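Local coordinates for uncharacterized protein (PDB 4Q0Y) that is of unknown function but has a hot-dog, thioesterase-like fold, in which an antiparallel sheet packs round a helix, and forms a two-subunit assembly, at residues B[37-42]-B[72-77]; B[41-46]-B[87-92]; B[91-96]-B[121-126]; B[95-98]-B[102-105]. All blocks are in the same frame, centred on the assembly; numbering follows the deposited sequence.

Contact 1: B[37-42]-B[72-77]; sequences SKFKVI and IQPNLK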
loop_
_atom_site.group_PDB
_atom_site.type_symbol
_atom_site.label_atom_id
_atom_site.label_comp_id
_atom_site.label_asym_id
_atom_site.label_seq_id
_atom_site.Cartn_x
_atom_site.Cartn_y
_atom_site.Cartn_z
ATOM N N SER B 37 -0.324 7.403 -2.827
ATOM C CA SER B 37 0.011 5.972 -2.652
ATOM C C SER B 37 -0.343 5.484 -1.239
ATOM O O SER B 37 -0.982 4.448 -1.089
ATOM C CB SER B 37 1.499 5.726 -2.942
ATOM O OG SER B 37 1.972 4.434 -2.543
ATOM N N LYS B 38 0.016 6.274 -0.218
ATOM C CA LYS B 38 -0.338 5.924 1.159
ATOM C C LYS B 38 -1.861 5.878 1.396
ATOM O O LYS B 38 -2.375 4.936 2.050
ATOM C CB LYS B 38 0.324 6.864 2.148
ATOM C CG LYS B 38 1.823 6.698 2.258
ATOM C CD LYS B 38 2.424 7.872 3.007
ATOM C CE LYS B 38 3.907 7.793 3.162
ATOM N NZ LYS B 38 4.460 8.966 3.908
ATOM N N PHE B 39 -2.598 6.818 0.814
ATOM C CA PHE B 39 -4.079 6.807 0.949
ATOM C C PHE B 39 -4.711 5.624 0.209
ATOM O O PHE B 39 -5.649 5.003 0.715
ATOM C CB PHE B 39 -4.703 8.105 0.488
ATOM C CG PHE B 39 -6.117 8.289 0.984
ATOM C CD1 PHE B 39 -6.349 8.487 2.338
ATOM C CD2 PHE B 39 -7.197 8.173 0.128
ATOM C CE1 PHE B 39 -7.651 8.612 2.816
ATOM C CE2 PHE B 39 -8.503 8.317 0.586
ATOM C CZ PHE B 39 -8.728 8.533 1.932
ATOM N N LYS B 40 -4.169 5.280 -0.956
ATOM C CA LYS B 40 -4.630 4.091 -1.710
ATOM C C LYS B 40 -4.562 2.840 -0.845
ATOM O O LYS B 40 -5.504 2.046 -0.816
ATOM C CB LYS B 40 -3.805 3.874 -2.985
ATOM C CG LYS B 40 -4.297 2.705 -3.841
ATOM C CD LYS B 40 -3.367 2.430 -5.026
ATOM C CE LYS B 40 -2.597 1.141 -4.889
ATOM N NZ LYS B 40 -1.830 0.816 -6.123
ATOM N N VAL B 41 -3.419 2.646 -0.193
ATOM C CA VAL B 41 -3.175 1.460 0.614
ATOM C C VAL B 41 -4.229 1.349 1.731
ATOM O O VAL B 41 -4.810 0.282 1.928
ATOM C CB VAL B 41 -1.738 1.439 1.166
ATOM C CG1 VAL B 41 -1.559 0.387 2.253
ATOM C CG2 VAL B 41 -0.756 1.184 0.013
ATOM N N ILE B 42 -4.504 2.468 2.412
ATOM C CA ILE B 42 -5.569 2.504 3.437
ATOM C C ILE B 42 -6.927 2.127 2.836
ATOM O O ILE B 42 -7.607 1.236 3.372
ATOM C CB ILE B 42 -5.653 3.883 4.129
ATOM C CG1 ILE B 42 -4.416 4.058 5.005
ATOM C CG2 ILE B 42 -6.965 4.021 4.929
ATOM C CD1 ILE B 42 -4.207 5.470 5.500
ATOM N N ILE B 72 -13.489 14.868 1.598
ATOM C CA ILE B 72 -12.525 14.563 0.568
ATOM C C ILE B 72 -13.121 13.725 -0.550
ATOM O O ILE B 72 -14.015 12.891 -0.342
ATOM C CB ILE B 72 -11.252 13.867 1.133
ATOM C CG1 ILE B 72 -11.589 12.496 1.765
ATOM C CG2 ILE B 72 -10.572 14.768 2.147
ATOM C CD1 ILE B 72 -10.364 11.691 2.163
ATOM N N GLN B 73 -12.589 13.974 -1.753
ATOM C CA GLN B 73 -12.976 13.278 -2.974
ATOM C C GLN B 73 -11.706 12.714 -3.591
ATOM O O GLN B 73 -11.036 13.419 -4.365
ATOM C CB GLN B 73 -13.700 14.215 -3.934
ATOM C CG GLN B 73 -14.145 13.538 -5.238
ATOM C CD GLN B 73 -14.734 14.525 -6.228
ATOM O OE1 GLN B 73 -15.504 15.429 -5.859
ATOM N NE2 GLN B 73 -14.357 14.382 -7.485
ATOM N N PRO B 74 -11.364 11.456 -3.257
ATOM C CA PRO B 74 -10.279 10.792 -3.971
ATOM C C PRO B 74 -10.740 10.432 -5.375
ATOM O O PRO B 74 -11.827 9.844 -5.539
ATOM C CB PRO B 74 -10.007 9.524 -3.140
ATOM C CG PRO B 74 -11.256 9.277 -2.397
ATOM C CD PRO B 74 -11.837 10.641 -2.112
ATOM N N ASN B 75 -9.943 10.829 -6.360
ATOM C CA ASN B 75 -10.181 10.565 -7.757
ATOM C C ASN B 75 -9.260 9.433 -8.153
ATOM O O ASN B 75 -8.051 9.500 -7.919
ATOM C CB ASN B 75 -9.910 11.823 -8.572
ATOM C CG ASN B 75 -10.852 12.930 -8.197
ATOM O OD1 ASN B 75 -12.064 12.776 -8.316
ATOM N ND2 ASN B 75 -10.320 14.007 -7.656
ATOM N N LEU B 76 -9.836 8.370 -8.692
ATOM C CA LEU B 76 -9.128 7.118 -8.794
ATOM C C LEU B 76 -9.431 6.306 -10.030
ATOM O O LEU B 76 -10.386 6.578 -10.770
ATOM C CB LEU B 76 -9.403 6.306 -7.530
ATOM C CG LEU B 76 -10.881 6.015 -7.218
ATOM C CD1 LEU B 76 -11.436 4.839 -7.998
ATOM C CD2 LEU B 76 -11.036 5.823 -5.712
ATOM N N LYS B 77 -8.613 5.291 -10.216
ATOM C CA LYS B 77 -8.859 4.231 -11.213
ATOM C C LYS B 77 -8.994 2.942 -10.457
ATOM O O LYS B 77 -8.261 2.739 -9.474
ATOM C CB LYS B 77 -7.726 4.106 -12.224
ATOM C CG LYS B 77 -7.599 5.357 -13.038
ATOM C CD LYS B 77 -6.503 5.334 -14.079
ATOM C CE LYS B 77 -6.553 6.690 -14.796
ATOM N NZ LYS B 77 -7.521 6.704 -15.936
#
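Behind the part of strand 68-80 on which Phe39 packs, Gln73 NE2 donates to Asn75 OD1 at 2.9 Å with an N-H...O angle of 158°, in the plane of the Asn75 carbonyl and on a lone pair of OD1. The bond ties the two amides together along the strand, and Asn75 ND2 goes on to Ser10 OG and Asp12 OD2 of strand 4-15. Ile72 and Pro74 point the other way, to the helix, and there the contact is wholly apolar. The Phe39 ring, swung out with CG anti to the backbone N (chi1 -163°), presents its far end to the strand. Ile72 comes from the opposite direction, and its CD1 sits 3.6 Å from Phe39 CZ, with CE1 and CE2 about equally far on either side. The methyl approaches the ring obliquely. Pro74 meets the same ring at its edge, near the ring plane, with CG 4.2 Å from Phe39 CE2. One aromatic side chain therefore bridges two inward residues of one strand. Leu8 and Ile11 of strand 4-15 also touch Phe39, while backbone bonds tie Ile72 to Leu91 and Pro74 to Phe89. Helix 33-44 thus lies over the face of the sheet where strands 4-15, 68-80 and 83-95 run side by side, with helix 117-126 beside it, joined by the Lys38–Glu125 salt bridge.

Contact 2: B[41-46]-B[87-92]; sequences VIMNSL and GYFLLY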
loop_
_atom_site.group_PDB
_atom_site.type_symbol
_atom_site.label_atom_id
_atom_site.label_comp_id
_atom_site.label_asym_id
_atom_site.label_seq_id
_atom_site.Cartn_x
_atom_site.Cartn_y
_atom_site.Cartn_z
ATOM N N VAL B 41 -3.419 2.646 -0.193
ATOM C CA VAL B 41 -3.175 1.460 0.614
ATOM C C VAL B 41 -4.229 1.349 1.731
ATOM O O VAL B 41 -4.810 0.282 1.928
ATOM C CB VAL B 41 -1.738 1.439 1.166
ATOM C CG1 VAL B 41 -1.559 0.387 2.253
ATOM C CG2 VAL B 41 -0.756 1.184 0.013
ATOM N N ILE B 42 -4.504 2.468 2.412
ATOM C CA ILE B 42 -5.569 2.504 3.437
ATOM C C ILE B 42 -6.927 2.127 2.836
ATOM O O ILE B 42 -7.607 1.236 3.372
ATOM C CB ILE B 42 -5.653 3.883 4.129
ATOM C CG1 ILE B 42 -4.416 4.058 5.005
ATOM C CG2 ILE B 42 -6.965 4.021 4.929
ATOM C CD1 ILE B 42 -4.207 5.470 5.500
HETATM N N MSE B 43 -7.290 2.761 1.715
HETATM C CA MSE B 43 -8.594 2.531 1.073
HETATM C C MSE B 43 -8.766 1.089 0.627
HETATM O O MSE B 43 -9.869 0.538 0.745
HETATM C CB MSE B 43 -8.872 3.490 -0.080
HETATM C CG MSE B 43 -9.002 4.952 0.367
HETATM SE SE MSE B 43 -10.495 5.248 1.625
HETATM C CE MSE B 43 -11.928 4.699 0.390
ATOM N N ASN B 44 -7.698 0.458 0.135
ATOM C CA ASN B 44 -7.747 -0.968 -0.246
ATOM C C ASN B 44 -7.678 -1.964 0.928
ATOM O O ASN B 44 -7.832 -3.167 0.708
ATOM C CB ASN B 44 -6.636 -1.318 -1.239
ATOM C CG ASN B 44 -6.945 -0.870 -2.652
ATOM O OD1 ASN B 44 -8.110 -0.733 -3.040
ATOM N ND2 ASN B 44 -5.918 -0.743 -3.451
ATOM N N SER B 45 -7.413 -1.478 2.137
ATOM C CA SER B 45 -7.265 -2.338 3.294
ATOM C C SER B 45 -8.348 -2.131 4.363
ATOM O O SER B 45 -8.252 -2.742 5.443
ATOM C CB SER B 45 -5.851 -2.172 3.843
ATOM O OG SER B 45 -5.700 -0.940 4.459
ATOM N N LEU B 46 -9.430 -1.420 4.026
ATOM C CA LEU B 46 -10.497 -1.132 5.003
ATOM C C LEU B 46 -11.131 -2.376 5.610
ATOM O O LEU B 46 -11.422 -2.376 6.797
ATOM C CB LEU B 46 -11.610 -0.268 4.394
ATOM C CG LEU B 46 -11.205 1.102 3.869
ATOM C CD1 LEU B 46 -12.382 1.733 3.128
ATOM C CD2 LEU B 46 -10.707 1.981 4.990
ATOM N N GLY B 87 -13.225 6.460 -11.375
ATOM C CA GLY B 87 -14.215 6.606 -10.331
ATOM C C GLY B 87 -13.780 7.611 -9.283
ATOM O O GLY B 87 -12.754 8.274 -9.415
ATOM N N TYR B 88 -14.572 7.679 -8.220
ATOM C CA TYR B 88 -14.270 8.500 -7.063
ATOM C C TYR B 88 -15.098 8.056 -5.873
ATOM O O TYR B 88 -16.071 7.284 -6.015
ATOM C CB TYR B 88 -14.529 9.994 -7.343
ATOM C CG TYR B 88 -15.960 10.324 -7.666
ATOM C CD1 TYR B 88 -16.460 10.225 -8.979
ATOM C CD2 TYR B 88 -16.848 10.688 -6.642
ATOM C CE1 TYR B 88 -17.795 10.492 -9.260
ATOM C CE2 TYR B 88 -18.189 10.983 -6.930
ATOM C CZ TYR B 88 -18.649 10.872 -8.228
ATOM O OH TYR B 88 -19.950 11.145 -8.494
ATOM N N PHE B 89 -14.694 8.538 -4.708
ATOM C CA PHE B 89 -15.489 8.408 -3.480
ATOM C C PHE B 89 -15.738 9.799 -2.927
ATOM O O PHE B 89 -14.985 10.733 -3.198
ATOM C CB PHE B 89 -14.805 7.568 -2.399
ATOM C CG PHE B 89 -14.671 6.120 -2.738
ATOM C CD1 PHE B 89 -15.800 5.332 -2.930
ATOM C CD2 PHE B 89 -13.413 5.534 -2.830
ATOM C CE1 PHE B 89 -15.676 3.979 -3.257
ATOM C CE2 PHE B 89 -13.285 4.185 -3.152
ATOM C CZ PHE B 89 -14.409 3.413 -3.375
ATOM N N LEU B 90 -16.824 9.941 -2.173
ATOM C CA LEU B 90 -17.118 11.141 -1.402
ATOM C C LEU B 90 -17.070 10.696 0.062
ATOM O O LEU B 90 -17.886 9.874 0.490
ATOM C CB LEU B 90 -18.488 11.703 -1.755
ATOM C CG LEU B 90 -18.665 12.106 -3.228
ATOM C CD1 LEU B 90 -20.075 12.587 -3.470
ATOM C CD2 LEU B 90 -17.649 13.168 -3.623
ATOM N N LEU B 91 -16.067 11.187 0.787
ATOM C CA LEU B 91 -15.801 10.762 2.156
ATOM C C LEU B 91 -15.787 11.939 3.104
ATOM O O LEU B 91 -15.396 13.039 2.738
ATOM C CB LEU B 91 -14.461 10.053 2.237
ATOM C CG LEU B 91 -14.167 8.945 1.220
ATOM C CD1 LEU B 91 -12.721 8.505 1.370
ATOM C CD2 LEU B 91 -15.115 7.783 1.429
ATOM N N TYR B 92 -16.176 11.675 4.354
ATOM C CA TYR B 92 -15.877 12.574 5.489
ATOM C C TYR B 92 -14.731 11.916 6.233
ATOM O O TYR B 92 -14.789 10.714 6.513
ATOM C CB TYR B 92 -17.082 12.772 6.429
ATOM C CG TYR B 92 -18.442 12.944 5.742
ATOM C CD1 TYR B 92 -18.588 13.701 4.555
ATOM C CD2 TYR B 92 -19.591 12.414 6.318
ATOM C CE1 TYR B 92 -19.824 13.855 3.940
ATOM C CE2 TYR B 92 -20.838 12.567 5.711
ATOM C CZ TYR B 92 -20.945 13.282 4.521
ATOM O OH TYR B 92 -22.167 13.453 3.925
#
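This is a small, buried hydrophobic contact in which Met43, near the C-terminal end of helix 33-44, reaches down to Phe89 and Leu91 on the inner face of strand 83-95. Met43 is present as selenomethionine and does all the touching from its side. Its chain is bent twice, at chi2 (-61°) and chi3 (-62°), and this curls the terminal methyl round towards the strand. CE then rests 3.6 Å from Phe89 CD2 and slightly farther from CE2, approaching the ring obliquely. Met43 and Phe89 run past one another, pointing opposite ways. Leu91 meets Met43 tip to tip: its CD1 is 4.0 Å from Met43 SE and equally close to CE, so the end of the Met43 chain touches the ring and the leucine methyl in directions roughly at right angles.

The helix laid across the concave face of an antiparallel sheet is the hallmark of the hot-dog fold, and Met43 is one of the inward residues that fill the interface. Phe89 lies in the break of strand 83-95 and Leu91 just after it, yet both still bond through the backbone to strand 68-80, Phe89 to Pro74 and Leu91 to Ile72. Phe106 of strand 102-106 completes the cluster: it packs edge-to-face with Phe89 and also touches Met43, Leu91 and Leu46. From the other flank Ile5 of strand 4-15 touches both Met43 and Phe89, while Asn44 ND2, one residue along the helix, bonds to the backbone O of Ile5.

Contact 3: B[91-96]-B[121-126]; sequences LYILVG and NILKEI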
loop_
_atom_site.group_PDB
_atom_site.type_symbol
_atom_site.label_atom_id
_atom_site.label_comp_id
_atom_site.label_asym_id
_atom_site.label_seq_id
_atom_site.Cartn_x
_atom_site.Cartn_y
_atom_site.Cartn_z
ATOM N N LEU B 91 -16.067 11.187 0.787
ATOM C CA LEU B 91 -15.801 10.762 2.156
ATOM C C LEU B 91 -15.787 11.939 3.104
ATOM O O LEU B 91 -15.396 13.039 2.738
ATOM C CB LEU B 91 -14.461 10.053 2.237
ATOM C CG LEU B 91 -14.167 8.945 1.220
ATOM C CD1 LEU B 91 -12.721 8.505 1.370
ATOM C CD2 LEU B 91 -15.115 7.783 1.429
ATOM N N TYR B 92 -16.176 11.675 4.354
ATOM C CA TYR B 92 -15.877 12.574 5.489
ATOM C C TYR B 92 -14.731 11.916 6.233
ATOM O O TYR B 92 -14.789 10.714 6.513
ATOM C CB TYR B 92 -17.082 12.772 6.429
ATOM C CG TYR B 92 -18.442 12.944 5.742
ATOM C CD1 TYR B 92 -18.588 13.701 4.555
ATOM C CD2 TYR B 92 -19.591 12.414 6.318
ATOM C CE1 TYR B 92 -19.824 13.855 3.940
ATOM C CE2 TYR B 92 -20.838 12.567 5.711
ATOM C CZ TYR B 92 -20.945 13.282 4.521
ATOM O OH TYR B 92 -22.167 13.453 3.925
ATOM N N ILE B 93 -13.701 12.689 6.576
ATOM C CA ILE B 93 -12.553 12.127 7.291
ATOM C C ILE B 93 -12.269 12.940 8.543
ATOM O O ILE B 93 -12.300 14.167 8.489
ATOM C CB ILE B 93 -11.325 11.952 6.359
ATOM C CG1 ILE B 93 -10.279 11.066 7.015
ATOM C CG2 ILE B 93 -10.724 13.292 5.945
ATOM C CD1 ILE B 93 -9.370 10.377 6.021
ATOM N N LEU B 94 -12.078 12.225 9.663
ATOM C CA LEU B 94 -11.783 12.816 10.968
ATOM C C LEU B 94 -10.493 12.166 11.434
ATOM O O LEU B 94 -10.471 10.964 11.701
ATOM C CB LEU B 94 -12.924 12.521 11.924
ATOM C CG LEU B 94 -14.288 13.066 11.535
ATOM C CD1 LEU B 94 -15.358 12.464 12.446
ATOM C CD2 LEU B 94 -14.298 14.583 11.587
ATOM N N VAL B 95 -9.412 12.941 11.486
ATOM C CA VAL B 95 -8.060 12.407 11.698
ATOM C C VAL B 95 -7.510 12.825 13.057
ATOM O O VAL B 95 -7.325 14.024 13.299
ATOM C CB VAL B 95 -7.063 12.866 10.603
ATOM C CG1 VAL B 95 -5.662 12.280 10.820
ATOM C CG2 VAL B 95 -7.569 12.511 9.215
ATOM N N GLY B 96 -7.201 11.843 13.906
ATOM C CA GLY B 96 -6.469 12.081 15.126
ATOM C C GLY B 96 -7.231 12.704 16.267
ATOM O O GLY B 96 -7.091 13.906 16.543
ATOM N N ASN B 121 -1.311 7.995 12.042
ATOM C CA ASN B 121 -0.004 8.605 11.792
ATOM C C ASN B 121 0.218 8.806 10.277
ATOM O O ASN B 121 0.674 9.873 9.832
ATOM C CB ASN B 121 1.109 7.767 12.456
ATOM C CG ASN B 121 1.035 7.775 13.995
ATOM O OD1 ASN B 121 0.371 8.614 14.617
ATOM N ND2 ASN B 121 1.716 6.828 14.606
ATOM N N ILE B 122 -0.185 7.808 9.488
ATOM C CA ILE B 122 -0.116 7.890 8.017
ATOM C C ILE B 122 -1.071 8.993 7.498
ATOM O O ILE B 122 -0.689 9.792 6.643
ATOM C CB ILE B 122 -0.402 6.522 7.352
ATOM C CG1 ILE B 122 0.684 5.508 7.729
ATOM C CG2 ILE B 122 -0.518 6.648 5.828
ATOM C CD1 ILE B 122 0.281 4.071 7.477
ATOM N N LEU B 123 -2.303 9.029 8.011
ATOM C CA LEU B 123 -3.271 10.058 7.623
ATOM C C LEU B 123 -2.796 11.465 7.945
ATOM O O LEU B 123 -2.988 12.377 7.135
ATOM C CB LEU B 123 -4.640 9.807 8.246
ATOM C CG LEU B 123 -5.373 8.580 7.693
ATOM C CD1 LEU B 123 -6.551 8.260 8.602
ATOM C CD2 LEU B 123 -5.827 8.780 6.260
ATOM N N LYS B 124 -2.137 11.618 9.099
ATOM C CA LYS B 124 -1.492 12.896 9.456
ATOM C C LYS B 124 -0.425 13.331 8.449
ATOM O O LYS B 124 -0.344 14.512 8.128
ATOM C CB LYS B 124 -0.953 12.881 10.888
ATOM C CG LYS B 124 -2.092 12.888 11.908
ATOM C CD LYS B 124 -1.693 12.540 13.331
ATOM C CE LYS B 124 -0.705 13.518 13.925
ATOM N NZ LYS B 124 -0.451 13.176 15.359
ATOM N N GLU B 125 0.338 12.374 7.909
ATOM C CA GLU B 125 1.308 12.664 6.845
ATOM C C GLU B 125 0.612 13.121 5.553
ATOM O O GLU B 125 1.051 14.093 4.912
ATOM C CB GLU B 125 2.228 11.471 6.547
ATOM C CG GLU B 125 3.158 11.141 7.701
ATOM C CD GLU B 125 3.823 9.778 7.615
ATOM O OE1 GLU B 125 3.649 9.045 6.616
ATOM O OE2 GLU B 125 4.495 9.432 8.608
ATOM N N ILE B 126 -0.447 12.414 5.181
ATOM C CA ILE B 126 -1.193 12.700 3.943
ATOM C C ILE B 126 -1.861 14.089 3.973
ATOM O O ILE B 126 -1.800 14.836 2.961
ATOM C CB ILE B 126 -2.276 11.641 3.658
ATOM C CG1 ILE B 126 -1.617 10.291 3.386
ATOM C CG2 ILE B 126 -3.185 12.046 2.490
ATOM C CD1 ILE B 126 -2.547 9.114 3.594
#
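Val95 and Leu123 carry this contact, with Lys124 adding its aliphatic part at the margin. Val95 CG1, anti to the backbone N (chi1 -179°), points straight at the helix and lies 3.7 Å from Leu123 CB. The same methyl is 3.8 Å from Lys124 CG, so it sits against the bases of two successive helix side chains. Val95 CG2 also faces Leu123 CB, at 4.1 Å. Farther out, Leu123 leans back along the strand, and its CD2 meets Ile93 CD1 at 3.9 Å.

In the hot-dog fold of this protein, the C-terminal helix 117-126 joins helix 33-44 on the same face of the sheet, and Leu123 lies between its own helix, the strand and helix 33-44, touching Phe39 and Ile42 there and Ser102 of the next strand. The strand and helix segments run at 111° to each other, with axes 9.4 Å apart at closest approach. Ile93 and Val95, two residues apart on the same face of the strand, both touch Leu123. A cadmium ion lies about 4 Å from the Lys124 side chain.

Contact 4: B[95-98]-B[102-105]; sequences VGDS and SYII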
loop_
_atom_site.group_PDB
_atom_site.type_symbol
_atom_site.label_atom_id
_atom_site.label_comp_id
_atom_site.label_asym_id
_atom_site.label_seq_id
_atom_site.Cartn_x
_atom_site.Cartn_y
_atom_site.Cartn_z
ATOM N N VAL B 95 -9.412 12.941 11.486
ATOM C CA VAL B 95 -8.060 12.407 11.698
ATOM C C VAL B 95 -7.510 12.825 13.057
ATOM O O VAL B 95 -7.325 14.024 13.299
ATOM C CB VAL B 95 -7.063 12.866 10.603
ATOM C CG1 VAL B 95 -5.662 12.280 10.820
ATOM C CG2 VAL B 95 -7.569 12.511 9.215
ATOM N N GLY B 96 -7.201 11.843 13.906
ATOM C CA GLY B 96 -6.469 12.081 15.126
ATOM C C GLY B 96 -7.231 12.704 16.267
ATOM O O GLY B 96 -7.091 13.906 16.543
ATOM N N ASP B 97 -8.018 11.875 16.948
ATOM C CA ASP B 97 -8.652 12.279 18.210
ATOM C C ASP B 97 -7.662 12.157 19.367
ATOM O O ASP B 97 -6.491 11.804 19.153
ATOM C CB ASP B 97 -9.988 11.551 18.447
ATOM C CG ASP B 97 -9.853 10.050 18.734
ATOM O OD1 ASP B 97 -8.747 9.501 18.957
ATOM O OD2 ASP B 97 -10.928 9.414 18.766
ATOM N N SER B 98 -8.135 12.419 20.582
ATOM C CA SER B 98 -7.301 12.331 21.786
ATOM C C SER B 98 -6.773 10.913 22.066
ATOM O O SER B 98 -5.785 10.778 22.756
ATOM C CB SER B 98 -8.054 12.867 23.007
ATOM O OG SER B 98 -9.147 12.027 23.345
ATOM N N SER B 102 -8.780 7.585 14.098
ATOM C CA SER B 102 -9.356 8.320 12.993
ATOM C C SER B 102 -10.586 7.620 12.474
ATOM O O SER B 102 -10.761 6.430 12.730
ATOM C CB SER B 102 -8.339 8.490 11.852
ATOM O OG SER B 102 -7.200 9.196 12.302
ATOM N N TYR B 103 -11.409 8.357 11.731
ATOM C CA TYR B 103 -12.648 7.842 11.144
ATOM C C TYR B 103 -12.767 8.230 9.678
ATOM O O TYR B 103 -12.450 9.351 9.305
ATOM C CB TYR B 103 -13.858 8.370 11.874
ATOM C CG TYR B 103 -13.881 7.972 13.333
ATOM C CD1 TYR B 103 -13.178 8.709 14.288
ATOM C CD2 TYR B 103 -14.554 6.849 13.750
ATOM C CE1 TYR B 103 -13.171 8.330 15.634
ATOM C CE2 TYR B 103 -14.570 6.461 15.095
ATOM C CZ TYR B 103 -13.879 7.207 16.025
ATOM O OH TYR B 103 -13.881 6.800 17.344
ATOM N N ILE B 104 -13.269 7.287 8.873
ATOM C CA ILE B 104 -13.647 7.533 7.481
ATOM C C ILE B 104 -15.131 7.164 7.345
ATOM O O ILE B 104 -15.513 6.056 7.718
ATOM C CB ILE B 104 -12.797 6.700 6.503
ATOM C CG1 ILE B 104 -11.337 7.187 6.568
ATOM C CG2 ILE B 104 -13.366 6.782 5.075
ATOM C CD1 ILE B 104 -10.341 6.286 5.870
ATOM N N ILE B 105 -15.947 8.100 6.852
ATOM C CA ILE B 105 -17.379 7.888 6.652
ATOM C C ILE B 105 -17.664 8.063 5.162
ATOM O O ILE B 105 -17.218 9.024 4.562
ATOM C CB ILE B 105 -18.209 8.913 7.465
ATOM C CG1 ILE B 105 -17.907 8.812 8.972
ATOM C CG2 ILE B 105 -19.711 8.757 7.195
ATOM C CD1 ILE B 105 -18.395 10.014 9.761
#
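The backbones of 95-98 and 102-105 come closest at Val95 and Ser102, whose CA atoms are 4.5 Å apart, where the chain leaves strand 83-95 and turns back into strand 102-106. Just inside this point the backbone of Leu94 bonds to that of Tyr103. Beyond it, a side chain takes over: Gly96 N donates to Ser102 OG at 3.1 Å, with a somewhat bent N-H...O angle of 145°. Ser102 has its OG anti to the carbonyl carbon (chi1 -60°), which carries the hydroxyl across to the opposite backbone, 3.4 Å from Val95 CA. The same oxygen is hydrogen-bonded to Thr120 OG1 of helix 117-126, so one buried hydroxyl links the end of the hairpin to the helix.

This is the connection of an antiparallel beta hairpin, two neighbouring strands of the hot-dog sheet. Gly96 has a positive phi, which suits glycine, as the chain bends towards the turn.

One residue past Gly96, Asp97 meets Tyr103. Its OD2 comes to the ring edge, near the ring plane, 4.0 Å from Tyr103 CE1, with carboxylate and ring planes 70° apart. The stronger polar tie of Asp97 is elsewhere, since OD1 accepts a bond from Lys101 N and pins the carboxylate to its own turn. Tyr103 packs also on Val114 and Pro58.

In the fold
Contacts 1 and 2, with centres 6 Å apart, are two successive footholds of helix 33-44 on neighbouring strands; a probable hydrogen bond from Ile72 N to Leu91 O (2.9 Å) joins them. Contacts 3 and 4 pair up likewise, 6 Å apart, sharing Val95 and Gly96 at the hairpin end of strand 83-95. Contacts 1 and 4 lie on opposite sides of the chain's centre, 16 Å apart. The two helices connect the pairs: Lys38 NZ and Glu125 OE1 form a salt bridge at 2.8 Å. With function unknown, no active site can be placed; bound cadmium ions lie about 4 Å from the Lys124 side chain and 5 Å from Gly96, against about 10 Å from the Phe39 and Phe89 side chains.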